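Local structure of A-type flavoprotein (Giardia intestinalis, 2Q9U) at residues A[164-177]-A[222-234]. The protein is a flavodiiron protein that scavenges O2, probably passing electrons from its bound FMN to a mu-oxo-diiron centre. Numbering follows the deposited sequence.
With FEO (mu-oxo-diiron), chain G.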
# COMPACT_ATOMS: atom_id res chain seq x y z
N ASP A 164 25.35 -20.57 33.29
CA ASP A 164 25.47 -20.72 31.85
C ASP A 164 25.90 -19.43 31.13
O ASP A 164 26.17 -19.46 29.92
CB ASP A 164 24.17 -21.27 31.28
CG ASP A 164 23.90 -22.72 31.70
OD1 ASP A 164 24.77 -23.31 32.36
OD2 ASP A 164 22.82 -23.25 31.38
N LYS A 165 25.95 -18.32 31.87
CA LYS A 165 26.42 -17.02 31.37
C LYS A 165 25.45 -16.51 30.30
O LYS A 165 25.87 -15.95 29.26
CB LYS A 165 27.86 -17.09 30.83
CG LYS A 165 28.90 -17.77 31.81
CD LYS A 165 29.05 -17.00 33.15
CE LYS A 165 30.11 -17.64 34.07
NZ LYS A 165 29.65 -19.00 34.57
N ILE A 166 24.16 -16.69 30.57
CA ILE A 166 23.10 -16.28 29.63
C ILE A 166 22.42 -15.02 30.10
O ILE A 166 21.95 -14.94 31.25
CB ILE A 166 21.99 -17.33 29.51
CG1 ILE A 166 22.52 -18.72 29.16
CG2 ILE A 166 20.96 -16.90 28.44
CD1 ILE A 166 21.56 -19.83 29.61
N LEU A 167 22.30 -14.05 29.21
CA LEU A 167 21.46 -12.90 29.48
C LEU A 167 20.18 -13.04 28.64
O LEU A 167 20.24 -13.03 27.39
CB LEU A 167 22.21 -11.61 29.11
CG LEU A 167 21.43 -10.32 29.40
CD1 LEU A 167 21.22 -10.11 30.91
CD2 LEU A 167 22.06 -9.07 28.77
N PHE A 168 19.05 -13.18 29.30
CA PHE A 168 17.75 -13.13 28.59
C PHE A 168 17.36 -11.67 28.56
O PHE A 168 16.92 -11.10 29.57
CB PHE A 168 16.70 -13.96 29.34
CG PHE A 168 17.01 -15.44 29.39
CD1 PHE A 168 16.66 -16.27 28.32
CD2 PHE A 168 17.61 -16.00 30.51
CE1 PHE A 168 16.94 -17.65 28.36
CE2 PHE A 168 17.88 -17.36 30.56
CZ PHE A 168 17.55 -18.19 29.49
N SER A 169 17.57 -11.03 27.41
CA SER A 169 17.52 -9.56 27.39
C SER A 169 16.16 -8.99 26.98
O SER A 169 15.99 -7.79 26.92
CB SER A 169 18.61 -9.01 26.45
OG SER A 169 18.46 -9.58 25.16
N ASN A 170 15.22 -9.87 26.64
CA ASN A 170 13.87 -9.43 26.23
C ASN A 170 14.00 -8.47 25.01
O ASN A 170 14.67 -8.84 24.04
CB ASN A 170 13.13 -8.84 27.46
CG ASN A 170 11.67 -8.53 27.19
OD1 ASN A 170 11.29 -7.37 27.11
ND2 ASN A 170 10.86 -9.57 27.03
N ASP A 171 13.40 -7.28 25.04
CA ASP A 171 13.47 -6.35 23.92
C ASP A 171 14.92 -5.95 23.64
O ASP A 171 15.32 -5.71 22.47
CB ASP A 171 12.66 -5.07 24.21
CG ASP A 171 11.16 -5.21 23.90
OD1 ASP A 171 10.71 -6.07 23.08
OD2 ASP A 171 10.42 -4.41 24.48
N GLY A 172 15.72 -5.88 24.71
CA GLY A 172 17.14 -5.57 24.53
C GLY A 172 17.81 -6.48 23.52
O GLY A 172 17.59 -7.70 23.52
N PHE A 173 18.64 -5.89 22.66
CA PHE A 173 19.40 -6.61 21.62
C PHE A 173 18.51 -7.22 20.55
O PHE A 173 18.97 -8.02 19.73
CB PHE A 173 20.34 -7.68 22.21
CG PHE A 173 21.43 -7.10 23.07
CD1 PHE A 173 21.20 -6.86 24.43
CD2 PHE A 173 22.65 -6.76 22.51
CE1 PHE A 173 22.21 -6.29 25.23
CE2 PHE A 173 23.67 -6.19 23.29
CZ PHE A 173 23.44 -5.95 24.66
N GLY A 174 17.24 -6.80 20.53
CA GLY A 174 16.27 -7.35 19.58
C GLY A 174 16.36 -6.76 18.19
O GLY A 174 16.93 -5.66 17.98
N GLN A 175 15.76 -7.48 17.23
CA GLN A 175 15.52 -6.91 15.90
C GLN A 175 14.22 -7.53 15.41
O GLN A 175 13.92 -8.71 15.67
CB GLN A 175 16.65 -7.21 14.88
CG GLN A 175 18.00 -7.70 15.45
CD GLN A 175 17.94 -9.16 15.92
OE1 GLN A 175 17.51 -10.05 15.18
NE2 GLN A 175 18.39 -9.41 17.14
N HIS A 176 13.44 -6.72 14.69
CA HIS A 176 12.22 -7.23 14.06
C HIS A 176 12.64 -7.94 12.79
O HIS A 176 12.80 -7.35 11.69
CB HIS A 176 11.22 -6.09 13.82
CG HIS A 176 10.63 -5.54 15.08
ND1 HIS A 176 10.02 -6.33 16.03
CD2 HIS A 176 10.52 -4.26 15.52
CE1 HIS A 176 9.59 -5.56 17.02
NE2 HIS A 176 9.87 -4.30 16.73
N TYR A 177 12.92 -9.23 12.97
CA TYR A 177 13.47 -10.05 11.90
C TYR A 177 12.90 -11.46 11.96
O TYR A 177 13.18 -12.20 12.91
CB TYR A 177 15.01 -10.07 12.00
CG TYR A 177 15.74 -10.82 10.91
CD1 TYR A 177 15.29 -10.82 9.59
CD2 TYR A 177 16.92 -11.54 11.20
CE1 TYR A 177 15.99 -11.51 8.58
CE2 TYR A 177 17.62 -12.20 10.20
CZ TYR A 177 17.16 -12.20 8.91
OH TYR A 177 17.87 -12.88 7.95
N GLU A 222 29.90 -12.01 33.56
CA GLU A 222 30.30 -12.63 32.32
C GLU A 222 29.06 -13.06 31.51
O GLU A 222 28.19 -13.77 32.02
CB GLU A 222 31.18 -13.86 32.60
CG GLU A 222 31.66 -14.57 31.33
CD GLU A 222 32.45 -15.85 31.61
OE1 GLU A 222 32.79 -16.11 32.78
OE2 GLU A 222 32.71 -16.60 30.65
N ILE A 223 29.01 -12.67 30.25
CA ILE A 223 27.92 -13.08 29.35
C ILE A 223 28.48 -13.83 28.12
O ILE A 223 29.25 -13.24 27.34
CB ILE A 223 27.10 -11.83 28.92
CG1 ILE A 223 26.42 -11.19 30.16
CG2 ILE A 223 26.07 -12.20 27.84
CD1 ILE A 223 26.04 -9.71 30.00
N LYS A 224 28.12 -15.10 27.93
CA LYS A 224 28.50 -15.83 26.71
C LYS A 224 27.39 -15.78 25.67
O LYS A 224 27.66 -15.95 24.50
CB LYS A 224 28.79 -17.32 26.97
CG LYS A 224 29.98 -17.58 27.91
CD LYS A 224 30.65 -18.95 27.64
CE LYS A 224 29.66 -20.08 27.45
NZ LYS A 224 30.18 -21.46 27.85
N TYR A 225 26.14 -15.61 26.12
CA TYR A 225 24.98 -15.64 25.22
C TYR A 225 23.98 -14.55 25.55
O TYR A 225 23.63 -14.36 26.72
CB TYR A 225 24.23 -16.99 25.35
CG TYR A 225 25.11 -18.20 25.07
CD1 TYR A 225 25.55 -18.46 23.77
CD2 TYR A 225 25.55 -19.05 26.11
CE1 TYR A 225 26.37 -19.57 23.49
CE2 TYR A 225 26.38 -20.19 25.84
CZ TYR A 225 26.78 -20.43 24.52
OH TYR A 225 27.58 -21.51 24.21
N ILE A 226 23.50 -13.84 24.52
CA ILE A 226 22.38 -12.93 24.74
C ILE A 226 21.18 -13.43 23.95
O ILE A 226 21.18 -13.41 22.70
CB ILE A 226 22.71 -11.46 24.37
CG1 ILE A 226 23.93 -10.96 25.17
CG2 ILE A 226 21.50 -10.57 24.64
CD1 ILE A 226 24.48 -9.60 24.63
N LEU A 227 20.19 -13.94 24.67
CA LEU A 227 18.98 -14.46 24.04
C LEU A 227 17.91 -13.38 24.13
O LEU A 227 17.39 -13.06 25.19
CB LEU A 227 18.52 -15.76 24.71
CG LEU A 227 19.50 -16.94 24.86
CD1 LEU A 227 18.74 -18.23 25.20
CD2 LEU A 227 20.49 -17.17 23.73
N SER A 228 17.61 -12.79 22.98
CA SER A 228 16.70 -11.66 22.91
C SER A 228 15.26 -12.16 22.67
O SER A 228 15.08 -13.27 22.23
CB SER A 228 17.11 -10.74 21.75
OG SER A 228 16.22 -9.63 21.67
N ALA A 229 14.28 -11.30 22.92
CA ALA A 229 12.86 -11.64 22.68
C ALA A 229 12.35 -11.28 21.26
O ALA A 229 11.23 -11.62 20.91
CB ALA A 229 11.96 -11.03 23.77
N HIS A 230 13.19 -10.64 20.45
CA HIS A 230 12.86 -10.38 19.03
C HIS A 230 14.02 -10.77 18.12
O HIS A 230 15.17 -10.36 18.35
CB HIS A 230 12.56 -8.90 18.79
CG HIS A 230 11.29 -8.42 19.43
ND1 HIS A 230 10.04 -8.85 19.04
CD2 HIS A 230 11.08 -7.52 20.41
CE1 HIS A 230 9.12 -8.25 19.77
NE2 HIS A 230 9.73 -7.43 20.61
N GLY A 231 13.72 -11.57 17.09
CA GLY A 231 14.69 -11.83 16.05
C GLY A 231 15.72 -12.85 16.48
O GLY A 231 15.38 -13.83 17.15
N VAL A 232 16.98 -12.62 16.11
CA VAL A 232 18.04 -13.59 16.39
C VAL A 232 18.78 -13.24 17.68
O VAL A 232 18.74 -12.09 18.17
CB VAL A 232 19.05 -13.77 15.21
CG1 VAL A 232 18.34 -14.29 13.99
CG2 VAL A 232 19.77 -12.46 14.90
N SER A 233 19.42 -14.26 18.22
CA SER A 233 20.19 -14.13 19.46
C SER A 233 21.68 -14.08 19.15
O SER A 233 22.11 -14.29 18.00
CB SER A 233 19.83 -15.29 20.40
OG SER A 233 18.51 -15.10 20.85
N TRP A 234 22.48 -13.81 20.19
CA TRP A 234 23.85 -13.38 20.02
C TRP A 234 24.83 -14.27 20.79
O TRP A 234 24.60 -14.65 21.97
CB TRP A 234 24.01 -11.92 20.51
CG TRP A 234 23.11 -10.94 19.84
CD1 TRP A 234 21.85 -10.54 20.25
CD2 TRP A 234 23.38 -10.24 18.62
NE1 TRP A 234 21.33 -9.64 19.34
CE2 TRP A 234 22.24 -9.44 18.33
CE3 TRP A 234 24.46 -10.23 17.73
CZ2 TRP A 234 22.17 -8.61 17.21
CZ3 TRP A 234 24.38 -9.40 16.57
CH2 TRP A 234 23.24 -8.61 16.35
FE1 FEO G . 8.89 -6.36 22.23
FE2 FEO G . 8.50 -3.69 24.38
O FEO G . 7.93 -5.46 23.53
O HOH W 1 27.39 -21.51 29.14
O HOH W 2 15.01 -12.71 26.53
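Asp171 and His230 meet at the diiron site, each on the loop that follows one of two neighbouring parallel strands, 166-170 and 225-228, of the metallo-beta-lactamase-like domain. The Asp171 carboxylate bridges the irons, OD1 on the first and OD2 on the second, while His230 NE2 binds the first iron at 2.1 Å. Asp89 and His90 also bind that iron; His85, Glu87 and His152 complete the pocket at the second. The imidazole of His230 has the bridging oxo group in plane at its edge, and His176 turns an edge onto one of its faces, the ring planes at 64°, with His176 CE1 over the centre of the His230 ring.

Between the strands, Leu167 N donates a hydrogen bond to Tyr225 O, and Leu167 O accepts one from Leu227 N. On one face of the sheet Leu227 CD1 lies 3.7 Å from Phe168 CE1, beside Ile166. On the other, Phe173 crosses Ile226 at about a right angle and takes the CD1 methyl of Ile226 over the centre of its ring in a CH-pi contact, while directing an edge toward the face of Trp234 in an offset edge-to-face pair.

Gln175 bends at chi2 (75°), and its amide spans the backbone of Val232: OE1 accepts from Val232 N at 2.8 Å, NE2 donates to Val232 O at 2.9 Å. Phe173 O is gripped twice in its carbonyl plane, by Gln175 NE2 and by Trp234 NE1, the latter at 2.9 Å with an N-H...O angle of 165°.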